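PDB 6WM6: extracellular solute-binding protein, family 5, which binds EDTA and related aminopolycarboxylates in the periplasm, probably handing them to an ABC transporter for uptake. Local coordinates for residues R116-A121 and K240-K245; K139-R144 and E204-F209; M223-D228 and L232-P237; S353-P358 and Q473-D478; S395-D398 and K402-S405. All coordinates share one frame; numbering follows the deposited sequence.

Interaction 1 (R116-A121 and K240-K245); sequences RIREDA and KWYGEK
A type I beta turn, R118 to A121, at the end of strand 111-117 meets the loop between strands 232-237 and 251-256, and Y242 of that loop lies against the turn. A121 sits over one face of the Y242 ring: its CA is 3.8 Å from the ring centroid and 13° off the normal, a CH-pi contact, while A121 CB reaches Y242 CE1 at 3.9 Å. W241 CZ3 lies over the opposite face, toward the rim. Y242 takes the position with CG between the backbone N and the carbonyl carbon (chi1 49°), which brings the ring against A121. R118 NH1 donates to Y242 O at 3.1 Å, from above the carbonyl plane, and a water accepting from R118 NH2 donates to the same oxygen at 3.0 Å. NH1 is shared with D98 O. Across the ring the Y242 hydroxyl bonds G219 O. Cutting Y242 back to an alanine is likely to strip A121 and W241 of their common packing surface and leave G219 O without its phenolic partner. The W241 indole is itself held by a bond from NE1 to K245 O, 2.9 Å long. The contact is tertiary packing that joins the turn after strand 111-117, in an antiparallel sheet, to the loop linking strands 232-237 and 251-256 of a mixed sheet in this family 5 solute-binding protein.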
# COMPACT_ATOMS: atom_id res chain seq x y z
N ARG A 116 -9.00 -25.81 -4.00
CA ARG A 116 -8.56 -27.15 -3.61
C ARG A 116 -7.23 -26.98 -2.89
O ARG A 116 -6.23 -26.57 -3.51
CB ARG A 116 -8.47 -28.08 -4.82
CG ARG A 116 -9.87 -28.37 -5.38
CD ARG A 116 -9.89 -29.25 -6.63
NE ARG A 116 -11.24 -29.30 -7.20
CZ ARG A 116 -12.20 -30.14 -6.81
NH1 ARG A 116 -11.96 -31.04 -5.87
NH2 ARG A 116 -13.39 -30.09 -7.38
N ILE A 117 -7.24 -27.21 -1.58
CA ILE A 117 -6.08 -27.06 -0.72
C ILE A 117 -5.22 -28.30 -0.83
O ILE A 117 -5.74 -29.43 -0.83
CB ILE A 117 -6.55 -26.85 0.73
CG1 ILE A 117 -7.47 -25.63 0.83
CG2 ILE A 117 -5.34 -26.72 1.67
CD1 ILE A 117 -8.18 -25.57 2.19
N ARG A 118 -3.89 -28.13 -0.90
CA ARG A 118 -3.01 -29.29 -0.93
C ARG A 118 -3.20 -30.14 0.32
O ARG A 118 -3.31 -29.63 1.44
CB ARG A 118 -1.55 -28.87 -1.03
CG ARG A 118 -1.17 -28.37 -2.42
CD ARG A 118 0.33 -28.15 -2.54
NE ARG A 118 1.11 -29.36 -2.29
CZ ARG A 118 2.06 -29.46 -1.34
NH1 ARG A 118 2.37 -28.44 -0.55
NH2 ARG A 118 2.71 -30.61 -1.20
N GLU A 119 -3.18 -31.46 0.13
CA GLU A 119 -3.33 -32.37 1.27
C GLU A 119 -2.25 -32.11 2.31
O GLU A 119 -2.54 -32.12 3.51
CB GLU A 119 -3.31 -33.81 0.77
CG GLU A 119 -4.60 -34.19 0.04
CD GLU A 119 -4.64 -35.64 -0.39
OE1 GLU A 119 -5.52 -35.99 -1.20
OE2 GLU A 119 -3.79 -36.42 0.08
N ASP A 120 -1.02 -31.83 1.88
CA ASP A 120 0.10 -31.65 2.80
C ASP A 120 0.18 -30.28 3.44
O ASP A 120 1.04 -30.06 4.30
CB ASP A 120 1.41 -31.95 2.09
CG ASP A 120 1.56 -33.41 1.70
OD1 ASP A 120 0.83 -34.25 2.26
OD2 ASP A 120 2.42 -33.71 0.84
N ALA A 121 -0.71 -29.35 3.12
CA ALA A 121 -0.70 -28.05 3.79
C ALA A 121 -1.22 -28.21 5.22
O ALA A 121 -2.36 -28.64 5.45
CB ALA A 121 -1.55 -27.04 3.03
N LYS A 240 7.46 -28.02 10.23
CA LYS A 240 6.39 -28.62 9.45
C LYS A 240 6.06 -27.81 8.19
O LYS A 240 5.02 -28.03 7.57
CB LYS A 240 5.15 -28.82 10.31
CG LYS A 240 5.36 -29.79 11.47
CD LYS A 240 4.03 -30.22 12.06
CE LYS A 240 4.18 -31.09 13.30
NZ LYS A 240 4.88 -32.37 13.01
N TRP A 241 6.94 -26.89 7.78
CA TRP A 241 6.72 -26.21 6.51
C TRP A 241 6.58 -27.22 5.38
O TRP A 241 7.38 -28.15 5.24
CB TRP A 241 7.90 -25.26 6.24
CG TRP A 241 7.93 -24.62 4.87
CD1 TRP A 241 8.98 -24.64 4.01
CD2 TRP A 241 6.89 -23.85 4.22
NE1 TRP A 241 8.68 -23.94 2.88
CE2 TRP A 241 7.41 -23.43 2.98
CE3 TRP A 241 5.58 -23.47 4.58
CZ2 TRP A 241 6.66 -22.67 2.08
CZ3 TRP A 241 4.85 -22.73 3.67
CH2 TRP A 241 5.39 -22.33 2.44
N TYR A 242 5.59 -26.98 4.52
CA TYR A 242 5.12 -27.93 3.51
C TYR A 242 5.38 -27.44 2.09
O TYR A 242 4.96 -28.10 1.13
CB TYR A 242 3.62 -28.18 3.70
CG TYR A 242 2.85 -26.88 3.83
CD1 TYR A 242 2.41 -26.20 2.71
CD2 TYR A 242 2.64 -26.28 5.07
CE1 TYR A 242 1.76 -25.01 2.80
CE2 TYR A 242 2.00 -25.07 5.18
CZ TYR A 242 1.56 -24.42 4.03
OH TYR A 242 0.93 -23.21 4.09
N GLY A 243 6.06 -26.32 1.95
CA GLY A 243 6.28 -25.75 0.63
C GLY A 243 7.46 -26.35 -0.09
O GLY A 243 8.28 -27.07 0.48
N GLU A 244 7.54 -25.98 -1.37
CA GLU A 244 8.55 -26.56 -2.26
C GLU A 244 9.96 -26.11 -1.91
O GLU A 244 10.90 -26.90 -2.00
CB GLU A 244 8.21 -26.16 -3.71
CG GLU A 244 9.19 -26.62 -4.77
CD GLU A 244 9.07 -28.10 -5.08
OE1 GLU A 244 8.27 -28.80 -4.41
OE2 GLU A 244 9.77 -28.57 -6.00
N LYS A 245 10.12 -24.85 -1.51
CA LYS A 245 11.45 -24.30 -1.28
C LYS A 245 11.62 -23.88 0.18
O LYS A 245 10.67 -23.39 0.81
CB LYS A 245 11.68 -23.07 -2.17
CG LYS A 245 11.67 -23.40 -3.67
CD LYS A 245 11.79 -22.16 -4.52
CE LYS A 245 11.91 -22.51 -6.00
NZ LYS A 245 12.14 -21.30 -6.83
O HOH W 1 4.84 -31.11 0.91

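Interaction 2 (K139-R144 and E204-F209); sequences KTQNRR and ESYNNF. With SO4 (sulfate ion), chain D.
The last turn of helix 131-141 faces helix 202-212, with the CA atoms of T140 and Y206 7.3 Å apart, and the gap is bridged by side chains alone. Y206 reaches across with CG anti to the backbone N (chi1 -179°), sending its ring toward T140. The methyl CG2 of T140 touches Y206 CD1 at 3.6 Å, and T140 CB stands off-centre over the ring, a CH-pi contact 30° from the normal. Q141 crosses the phenol at about a right angle. Its NE2 donates to Y206 OH at 3.2 Å and to T140 OG1 at 2.9 Å, both acceptors lying near the amide plane, so two bonds fix the rotation of the amide. The contact is buried helix-helix packing; T140 OG1 also bonds F137 O within its own helix, and Y206 OH meets T64 OG1. A phenylalanine at Y206 would probably cost Q141 NE2 one of its two acceptors and leave T64 OG1 without the phenol. Past the helix end, where an Asx turn runs from N142 OD1 to R144 N, R143 has positive phi. Its NH2 grips a sulfate ion, probably from the crystallisation liquor, at O1 (2.8 Å); S154 N, Y155 N and, in one of its two conformers, Q473 NE2 bind the same anion.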
# COMPACT_ATOMS: atom_id res chain seq x y z
N LYS A 139 -15.73 -15.15 8.00
CA LYS A 139 -16.65 -14.66 9.03
C LYS A 139 -16.11 -13.41 9.72
O LYS A 139 -16.89 -12.52 10.07
CB LYS A 139 -16.97 -15.76 10.05
CG LYS A 139 -17.89 -16.82 9.49
CD LYS A 139 -18.38 -17.79 10.56
CE LYS A 139 -19.37 -18.77 9.94
NZ LYS A 139 -19.99 -19.69 10.94
N THR A 140 -14.79 -13.30 9.90
CA THR A 140 -14.26 -12.08 10.50
C THR A 140 -14.35 -10.89 9.56
O THR A 140 -14.37 -9.74 10.01
CB THR A 140 -12.80 -12.22 10.98
OG1 THR A 140 -11.90 -12.33 9.86
CG2 THR A 140 -12.63 -13.40 11.92
N GLN A 141 -14.35 -11.13 8.24
CA GLN A 141 -14.23 -10.06 7.25
C GLN A 141 -15.53 -9.69 6.57
O GLN A 141 -15.54 -8.69 5.83
CB GLN A 141 -13.23 -10.46 6.16
CG GLN A 141 -11.82 -10.79 6.63
CD GLN A 141 -11.16 -9.65 7.38
OE1 GLN A 141 -10.87 -8.59 6.80
NE2 GLN A 141 -10.94 -9.84 8.67
N ASN A 142 -16.60 -10.45 6.74
CA ASN A 142 -17.78 -10.30 5.88
C ASN A 142 -18.81 -9.30 6.40
O ASN A 142 -19.86 -9.16 5.76
CB ASN A 142 -18.43 -11.65 5.56
CG ASN A 142 -19.12 -12.29 6.75
OD1 ASN A 142 -19.43 -11.63 7.74
ND2 ASN A 142 -19.40 -13.57 6.63
N ARG A 143 -18.55 -8.64 7.52
CA ARG A 143 -19.40 -7.59 8.08
C ARG A 143 -20.68 -8.11 8.72
O ARG A 143 -21.42 -7.34 9.33
CB ARG A 143 -19.79 -6.57 7.00
CG ARG A 143 -18.63 -5.88 6.31
CD ARG A 143 -17.94 -4.90 7.24
NE ARG A 143 -17.03 -3.98 6.55
CZ ARG A 143 -16.20 -3.16 7.18
NH1 ARG A 143 -16.18 -3.15 8.51
NH2 ARG A 143 -15.40 -2.35 6.51
N ARG A 144 -20.96 -9.41 8.60
CA ARG A 144 -22.22 -9.96 9.08
C ARG A 144 -22.06 -10.90 10.27
O ARG A 144 -22.71 -10.71 11.29
CB ARG A 144 -22.93 -10.71 7.94
CG ARG A 144 -23.35 -9.82 6.80
CD ARG A 144 -24.12 -10.60 5.74
NE ARG A 144 -23.35 -11.70 5.17
CZ ARG A 144 -22.52 -11.59 4.13
NH1 ARG A 144 -22.34 -10.41 3.55
NH2 ARG A 144 -21.88 -12.65 3.69
N GLU A 204 -13.74 -12.00 19.99
CA GLU A 204 -12.70 -12.06 21.01
C GLU A 204 -11.41 -12.63 20.44
O GLU A 204 -10.32 -12.09 20.66
CB GLU A 204 -13.21 -12.92 22.18
CG GLU A 204 -12.17 -13.31 23.22
CD GLU A 204 -11.69 -12.14 24.06
OE1 GLU A 204 -10.57 -12.22 24.60
OE2 GLU A 204 -12.44 -11.15 24.18
N SER A 205 -11.50 -13.72 19.68
CA SER A 205 -10.30 -14.37 19.17
C SER A 205 -9.61 -13.51 18.11
O SER A 205 -8.37 -13.50 18.05
CB SER A 205 -10.62 -15.76 18.63
OG SER A 205 -11.46 -15.70 17.49
N TYR A 206 -10.37 -12.79 17.30
CA TYR A 206 -9.80 -11.94 16.27
C TYR A 206 -9.22 -10.66 16.86
O TYR A 206 -8.08 -10.26 16.52
CB TYR A 206 -10.88 -11.63 15.23
CG TYR A 206 -10.42 -10.77 14.08
CD1 TYR A 206 -9.84 -11.34 12.96
CD2 TYR A 206 -10.57 -9.39 14.12
CE1 TYR A 206 -9.43 -10.54 11.88
CE2 TYR A 206 -10.16 -8.60 13.06
CZ TYR A 206 -9.59 -9.19 11.95
OH TYR A 206 -9.21 -8.37 10.91
N ASN A 207 -9.98 -10.01 17.74
CA ASN A 207 -9.57 -8.73 18.30
C ASN A 207 -8.52 -8.87 19.39
O ASN A 207 -7.75 -7.93 19.62
CB ASN A 207 -10.78 -8.00 18.88
CG ASN A 207 -11.77 -7.54 17.84
OD1 ASN A 207 -11.42 -7.30 16.68
ND2 ASN A 207 -13.02 -7.37 18.24
N ASN A 208 -8.47 -10.01 20.10
CA ASN A 208 -7.56 -10.19 21.22
C ASN A 208 -6.50 -11.23 20.91
O ASN A 208 -5.35 -10.87 20.65
CB ASN A 208 -8.36 -10.51 22.49
CG ASN A 208 -9.40 -9.43 22.80
OD1 ASN A 208 -10.57 -9.73 23.04
ND2 ASN A 208 -8.97 -8.18 22.77
N PHE A 209 -6.84 -12.52 20.89
CA PHE A 209 -5.84 -13.57 20.66
C PHE A 209 -4.97 -13.30 19.44
O PHE A 209 -3.74 -13.29 19.54
CB PHE A 209 -6.55 -14.92 20.54
CG PHE A 209 -5.65 -16.05 20.15
CD1 PHE A 209 -4.60 -16.47 20.98
CD2 PHE A 209 -5.84 -16.72 18.95
CE1 PHE A 209 -3.79 -17.53 20.60
CE2 PHE A 209 -5.02 -17.78 18.57
CZ PHE A 209 -3.99 -18.17 19.40
S SO4 D . -15.19 -2.38 2.36
O1 SO4 D . -15.10 -2.72 3.79
O2 SO4 D . -14.06 -2.97 1.65
O3 SO4 D . -15.10 -0.93 2.17
O4 SO4 D . -16.44 -2.90 1.81

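Interaction 3 (M223-D228 and L232-P237); sequences MVESFD and LVTLVP
E225 and T234 lie side by side and point the same way, with E225 OE1 3.5 Å from T234 CG2. V236 crosses the glutamate at about a right angle and sets its CG1 3.6 Å from E225 OE2. E225 CG is anti to the backbone N (chi1 -179°), which stretches the chain over this neighbouring strand, where OE1 forms a salt bridge with K251 of strand 251-256. M223, S226 and D228 share a face with L232, T234 and V236; on it M223 CG packs on V236 CG2 at 4.0 Å. F227 and V233 occupy the other face, the valine CG2 meeting the ring at CD1 (3.7 Å) from an oblique direction, while W61 makes an edge-to-face pair with F227. The two strands form an antiparallel beta hairpin interrupted by a classic beta bulge, in which E225 and S226 together face T234. T234 O therefore accepts twice, from E225 N at 2.8 Å and from S226 N at 3.3 Å. One water links S226 OG, T234 OG1 and the carbonyl of L232, tying these polar groups together. Toward the turn, D228 and L232 exchange a pair of backbone bonds, D228 N to L232 O being 2.9 Å and close to straight at 176°.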
# COMPACT_ATOMS: atom_id res chain seq x y z
N MET A 223 8.61 -19.37 11.96
CA MET A 223 7.73 -19.17 13.10
C MET A 223 8.47 -18.37 14.15
O MET A 223 9.69 -18.40 14.20
CB MET A 223 7.26 -20.53 13.65
CG MET A 223 8.35 -21.38 14.28
SD MET A 223 7.80 -23.09 14.53
CE MET A 223 6.29 -22.89 15.45
N VAL A 224 7.73 -17.67 15.00
CA VAL A 224 8.36 -16.80 16.00
C VAL A 224 8.94 -17.64 17.13
O VAL A 224 8.24 -18.46 17.76
CB VAL A 224 7.35 -15.77 16.52
CG1 VAL A 224 8.01 -14.89 17.61
CG2 VAL A 224 6.83 -14.91 15.41
N GLU A 225 10.22 -17.44 17.40
CA GLU A 225 10.91 -17.98 18.57
C GLU A 225 10.80 -17.05 19.77
O GLU A 225 10.58 -17.53 20.89
CB GLU A 225 12.38 -18.26 18.24
CG GLU A 225 13.18 -18.85 19.40
CD GLU A 225 14.64 -19.06 19.05
OE1 GLU A 225 15.38 -18.07 18.88
OE2 GLU A 225 15.06 -20.24 18.92
N SER A 226 10.98 -15.74 19.57
CA SER A 226 10.90 -14.79 20.66
C SER A 226 10.59 -13.40 20.12
O SER A 226 10.82 -13.09 18.95
CB SER A 226 12.20 -14.73 21.47
OG SER A 226 13.26 -14.24 20.67
N PHE A 227 10.08 -12.56 21.01
CA PHE A 227 9.82 -11.16 20.73
C PHE A 227 10.29 -10.32 21.90
O PHE A 227 9.81 -10.52 23.03
CB PHE A 227 8.34 -10.90 20.47
CG PHE A 227 8.00 -9.46 20.25
CD1 PHE A 227 8.66 -8.72 19.27
CD2 PHE A 227 7.02 -8.84 21.01
CE1 PHE A 227 8.34 -7.39 19.06
CE2 PHE A 227 6.70 -7.51 20.79
CZ PHE A 227 7.35 -6.79 19.81
N ASP A 228 11.21 -9.40 21.65
CA ASP A 228 11.68 -8.44 22.64
C ASP A 228 11.03 -7.11 22.29
O ASP A 228 11.45 -6.46 21.32
CB ASP A 228 13.20 -8.34 22.61
CG ASP A 228 13.75 -7.46 23.72
OD1 ASP A 228 12.97 -7.04 24.60
OD2 ASP A 228 14.97 -7.18 23.70
N LEU A 232 13.29 -6.51 18.88
CA LEU A 232 13.68 -7.61 17.99
C LEU A 232 12.64 -8.71 17.95
O LEU A 232 12.23 -9.23 18.99
CB LEU A 232 15.01 -8.20 18.50
CG LEU A 232 15.68 -9.26 17.64
CD1 LEU A 232 16.21 -8.63 16.36
CD2 LEU A 232 16.80 -9.95 18.40
N VAL A 233 12.25 -9.10 16.73
CA VAL A 233 11.47 -10.32 16.48
C VAL A 233 12.45 -11.35 15.95
O VAL A 233 13.16 -11.09 14.97
CB VAL A 233 10.37 -10.07 15.43
CG1 VAL A 233 9.43 -11.28 15.38
CG2 VAL A 233 9.60 -8.79 15.71
N THR A 234 12.50 -12.52 16.58
CA THR A 234 13.35 -13.62 16.14
C THR A 234 12.48 -14.76 15.65
O THR A 234 11.67 -15.30 16.41
CB THR A 234 14.27 -14.08 17.27
OG1 THR A 234 15.10 -12.99 17.65
CG2 THR A 234 15.14 -15.22 16.78
N LEU A 235 12.66 -15.14 14.38
CA LEU A 235 11.98 -16.28 13.79
C LEU A 235 12.96 -17.40 13.49
O LEU A 235 14.15 -17.16 13.22
CB LEU A 235 11.27 -15.90 12.49
CG LEU A 235 10.17 -14.85 12.60
CD1 LEU A 235 10.68 -13.47 12.67
CD2 LEU A 235 9.23 -14.98 11.39
N VAL A 236 12.46 -18.63 13.52
CA VAL A 236 13.23 -19.83 13.21
C VAL A 236 12.41 -20.65 12.22
O VAL A 236 11.20 -20.41 12.07
CB VAL A 236 13.52 -20.67 14.49
CG1 VAL A 236 14.44 -19.87 15.42
CG2 VAL A 236 12.21 -21.06 15.19
N PRO A 237 13.02 -21.63 11.56
CA PRO A 237 12.25 -22.47 10.63
C PRO A 237 11.06 -23.12 11.31
O PRO A 237 11.13 -23.55 12.47
CB PRO A 237 13.25 -23.52 10.17
CG PRO A 237 14.58 -22.84 10.32
CD PRO A 237 14.47 -21.97 11.54
O HOH W 2 13.74 -11.65 19.70

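Interaction 4 (S353-P358 and Q473-D478); sequences SVMFLP and QIFLRD. With SO4 (sulfate ion), chain D.
This is a buried apolar contact of Met-aromatic type, in which M355 and V354, from the loop between helices 333-340 and 366-369, close on F475 just past the end of helix 467-474. The methyl CE of M355 stands over the middle of the F475 ring, 3.6 Å from the centroid and 10° off the normal, a CH-pi contact. SD is farther and oblique, at 4.9 Å from the same centroid. The methionine chain runs extended beyond CG (chi2 -174°), bringing its end in against the ring from the opposite direction. I474 CG2 covers the other face. V354 works at the rim: its O lies near the ring plane 3.6 Å from F475 CZ, and its CG2 is 3.8 Å from that atom. F486 adds an edge-to-face ring. S353 shapes the loop through an ST turn and motif, its OG accepting from M355 N and F356 N, both at 3.0 Å, and bonding D515 as well.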
# COMPACT_ATOMS: atom_id res chain seq x y z
N SER A 353 -3.28 10.50 -13.15
CA SER A 353 -4.55 9.86 -12.84
C SER A 353 -4.63 9.71 -11.32
O SER A 353 -3.61 9.63 -10.65
CB SER A 353 -4.54 8.46 -13.47
OG SER A 353 -5.59 7.63 -13.00
N VAL A 354 -5.86 9.66 -10.80
CA VAL A 354 -6.07 9.35 -9.38
C VAL A 354 -6.61 7.95 -9.18
O VAL A 354 -6.94 7.58 -8.05
CB VAL A 354 -6.93 10.41 -8.66
CG1 VAL A 354 -6.19 11.73 -8.59
CG2 VAL A 354 -8.29 10.58 -9.30
N MET A 355 -6.67 7.15 -10.23
CA MET A 355 -7.17 5.79 -10.12
C MET A 355 -6.26 4.72 -10.68
O MET A 355 -6.45 3.53 -10.35
CB MET A 355 -8.55 5.66 -10.74
CG MET A 355 -9.55 6.49 -9.92
SD MET A 355 -11.22 6.29 -10.46
CE MET A 355 -11.99 7.57 -9.49
N PHE A 356 -5.28 5.08 -11.50
CA PHE A 356 -4.39 4.13 -12.15
C PHE A 356 -2.96 4.64 -12.05
O PHE A 356 -2.68 5.82 -12.29
CB PHE A 356 -4.71 4.03 -13.65
CG PHE A 356 -6.15 3.70 -13.95
CD1 PHE A 356 -6.62 2.40 -13.84
CD2 PHE A 356 -7.01 4.68 -14.39
CE1 PHE A 356 -7.94 2.10 -14.17
CE2 PHE A 356 -8.33 4.38 -14.70
CZ PHE A 356 -8.78 3.09 -14.59
N LEU A 357 -2.03 3.73 -11.73
CA LEU A 357 -0.61 4.03 -11.87
C LEU A 357 -0.27 4.09 -13.35
O LEU A 357 -0.99 3.53 -14.20
CB LEU A 357 0.22 2.94 -11.20
CG LEU A 357 0.04 2.77 -9.69
CD1 LEU A 357 0.77 1.48 -9.25
CD2 LEU A 357 0.56 3.95 -8.92
N PRO A 358 0.87 4.70 -13.70
CA PRO A 358 1.22 4.85 -15.13
C PRO A 358 1.33 3.54 -15.88
O PRO A 358 1.18 3.55 -17.12
CB PRO A 358 2.56 5.60 -15.08
CG PRO A 358 2.42 6.46 -13.84
CD PRO A 358 1.72 5.55 -12.84
N GLN A 473 -12.67 2.62 -1.73
CA GLN A 473 -12.24 3.04 -0.39
C GLN A 473 -11.96 4.52 -0.28
O GLN A 473 -11.86 5.04 0.85
CB GLN A 473 -10.92 2.35 -0.03
CG GLN A 473 -11.00 0.89 0.07
CD GLN A 473 -11.93 0.46 1.17
OE1 GLN A 473 -11.73 0.80 2.34
NE2 GLN A 473 -12.98 -0.26 0.81
N ILE A 474 -11.86 5.23 -1.39
CA ILE A 474 -11.39 6.60 -1.44
C ILE A 474 -12.48 7.57 -1.88
O ILE A 474 -12.53 8.70 -1.40
CB ILE A 474 -10.17 6.74 -2.39
CG1 ILE A 474 -8.94 6.05 -1.84
CG2 ILE A 474 -9.89 8.23 -2.66
CD1 ILE A 474 -7.80 6.06 -2.86
N PHE A 475 -13.31 7.19 -2.86
CA PHE A 475 -14.12 8.16 -3.59
C PHE A 475 -15.59 8.12 -3.23
O PHE A 475 -16.36 8.92 -3.77
CB PHE A 475 -13.95 7.99 -5.11
CG PHE A 475 -12.55 8.22 -5.59
CD1 PHE A 475 -12.10 9.51 -5.88
CD2 PHE A 475 -11.66 7.17 -5.77
CE1 PHE A 475 -10.80 9.73 -6.31
CE2 PHE A 475 -10.37 7.39 -6.20
CZ PHE A 475 -9.94 8.67 -6.45
N LEU A 476 -16.00 7.24 -2.34
CA LEU A 476 -17.41 7.10 -1.99
C LEU A 476 -17.72 7.99 -0.81
O LEU A 476 -16.87 8.23 0.07
CB LEU A 476 -17.73 5.64 -1.65
CG LEU A 476 -18.11 4.69 -2.80
CD1 LEU A 476 -17.22 4.83 -4.01
CD2 LEU A 476 -18.09 3.25 -2.30
N ARG A 477 -18.93 8.52 -0.78
CA ARG A 477 -19.38 9.21 0.41
C ARG A 477 -19.26 8.25 1.60
O ARG A 477 -19.51 7.05 1.48
CB ARG A 477 -20.83 9.65 0.25
CG ARG A 477 -21.06 10.68 -0.83
CD ARG A 477 -22.54 10.73 -1.20
NE ARG A 477 -22.92 9.62 -2.08
CZ ARG A 477 -24.15 9.43 -2.55
NH1 ARG A 477 -25.12 10.27 -2.23
NH2 ARG A 477 -24.41 8.40 -3.34
N ASP A 478 -18.81 8.77 2.72
CA ASP A 478 -18.77 8.00 3.96
C ASP A 478 -17.81 6.82 3.91
O ASP A 478 -18.05 5.79 4.55
CB ASP A 478 -20.17 7.52 4.37
CG ASP A 478 -21.18 8.65 4.44
OD1 ASP A 478 -20.78 9.79 4.76
OD2 ASP A 478 -22.38 8.40 4.19
S SO4 D . -15.19 -2.38 2.36
O1 SO4 D . -15.10 -2.72 3.79
O2 SO4 D . -14.06 -2.97 1.65
O3 SO4 D . -15.10 -0.93 2.17
O4 SO4 D . -16.44 -2.90 1.81

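Interaction 5 (S395-D398 and K402-S405); sequences SLLD and KPVS
L396 and D398 take up the backbone of K402 to V404 with one bond each: V404 N donates to L396 O and D398 N to K402 O, both at 2.9 Å. D398 then returns its carboxylate to K402. With CG between the backbone N and the carbonyl carbon (chi1 69°), OD1 accepts from K402 N at 3.0 Å, met from above the carboxylate plane, and also bonds S400 OG in the connecting turn. This is a tight hairpin-like reversal following strand 395-397, bridged where L397 and P403 face each other with CA atoms 4.2 Å apart. Two waters add further bonds. One donates to L396 O and V404 O, giving the L396 carbonyl a second partner; the other joins D398 OD2 (2.8 Å) to P403 O (2.7 Å). Apolar contacts accompany these bonds: L396 and V404 lie side by side, CD2 to CG2 4.1 Å, and L397 CD2 rests on P403 CG at 3.9 Å. Y389 and L434 flank both L396 and V404.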
# COMPACT_ATOMS: atom_id res chain seq x y z
N SER A 395 -2.69 40.69 -2.79
CA SER A 395 -3.46 39.68 -2.08
C SER A 395 -4.73 39.37 -2.87
O SER A 395 -5.38 40.27 -3.40
CB SER A 395 -3.83 40.15 -0.67
OG SER A 395 -2.67 40.26 0.14
N LEU A 396 -5.08 38.09 -2.91
CA LEU A 396 -6.29 37.66 -3.61
C LEU A 396 -7.51 37.92 -2.74
O LEU A 396 -7.52 37.59 -1.55
CB LEU A 396 -6.19 36.17 -3.95
CG LEU A 396 -7.29 35.63 -4.87
CD1 LEU A 396 -7.17 36.26 -6.24
CD2 LEU A 396 -7.25 34.10 -4.93
N LEU A 397 -8.54 38.52 -3.34
CA LEU A 397 -9.82 38.75 -2.69
C LEU A 397 -10.86 37.78 -3.23
O LEU A 397 -10.92 37.54 -4.44
CB LEU A 397 -10.32 40.17 -2.96
CG LEU A 397 -9.37 41.33 -2.67
CD1 LEU A 397 -10.05 42.67 -2.99
CD2 LEU A 397 -8.92 41.30 -1.22
N ASP A 398 -11.69 37.25 -2.34
CA ASP A 398 -12.81 36.41 -2.75
C ASP A 398 -13.87 37.30 -3.41
O ASP A 398 -13.80 38.53 -3.35
CB ASP A 398 -13.33 35.59 -1.57
CG ASP A 398 -14.02 36.40 -0.50
OD1 ASP A 398 -14.48 37.53 -0.75
OD2 ASP A 398 -14.12 35.88 0.65
N LYS A 402 -13.50 40.10 0.42
CA LYS A 402 -12.67 39.82 1.60
C LYS A 402 -11.42 39.05 1.20
O LYS A 402 -11.49 38.13 0.38
CB LYS A 402 -13.47 38.97 2.59
CG LYS A 402 -12.72 38.64 3.88
CD LYS A 402 -13.62 37.91 4.88
CE LYS A 402 -12.91 37.68 6.21
NZ LYS A 402 -13.82 37.13 7.25
N PRO A 403 -10.25 39.39 1.76
CA PRO A 403 -9.04 38.64 1.40
C PRO A 403 -9.23 37.15 1.66
O PRO A 403 -9.79 36.74 2.68
CB PRO A 403 -7.97 39.24 2.32
CG PRO A 403 -8.48 40.64 2.59
CD PRO A 403 -9.97 40.49 2.69
N VAL A 404 -8.77 36.34 0.71
CA VAL A 404 -8.71 34.90 0.93
C VAL A 404 -7.73 34.62 2.06
O VAL A 404 -6.64 35.21 2.14
CB VAL A 404 -8.30 34.18 -0.36
CG1 VAL A 404 -8.12 32.69 -0.09
CG2 VAL A 404 -9.36 34.39 -1.45
N SER A 405 -8.13 33.73 2.97
CA SER A 405 -7.28 33.39 4.09
C SER A 405 -5.98 32.74 3.63
O SER A 405 -5.90 32.14 2.55
CB SER A 405 -8.01 32.40 5.00
OG SER A 405 -9.17 32.99 5.56
O HOH W 3 -5.44 36.95 0.35
O HOH W 4 -12.17 35.40 2.57

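How the interactions relate
From the N terminus, interaction 1 closes a loop of 118 residues, joining the end of strand 111-117 to the loop after strand 232-237. Nested within it are interaction 2, which packs helix 131-141 on helix 202-212, and then interaction 3, a hairpin whose second strand is followed, after two intervening residues, by the 240-245 segment. Interaction 4 follows in series, bringing the loop 353-358 to the end of helix 467-474, and interaction 5 is a short reversal nested inside it. None of the loops cross. Interactions 2 and 4 do not touch, their nearest atoms lying about 6 Å apart, yet both reach the same sulfate. Interaction 5 is remote, its centre about 66 Å from that of interaction 1.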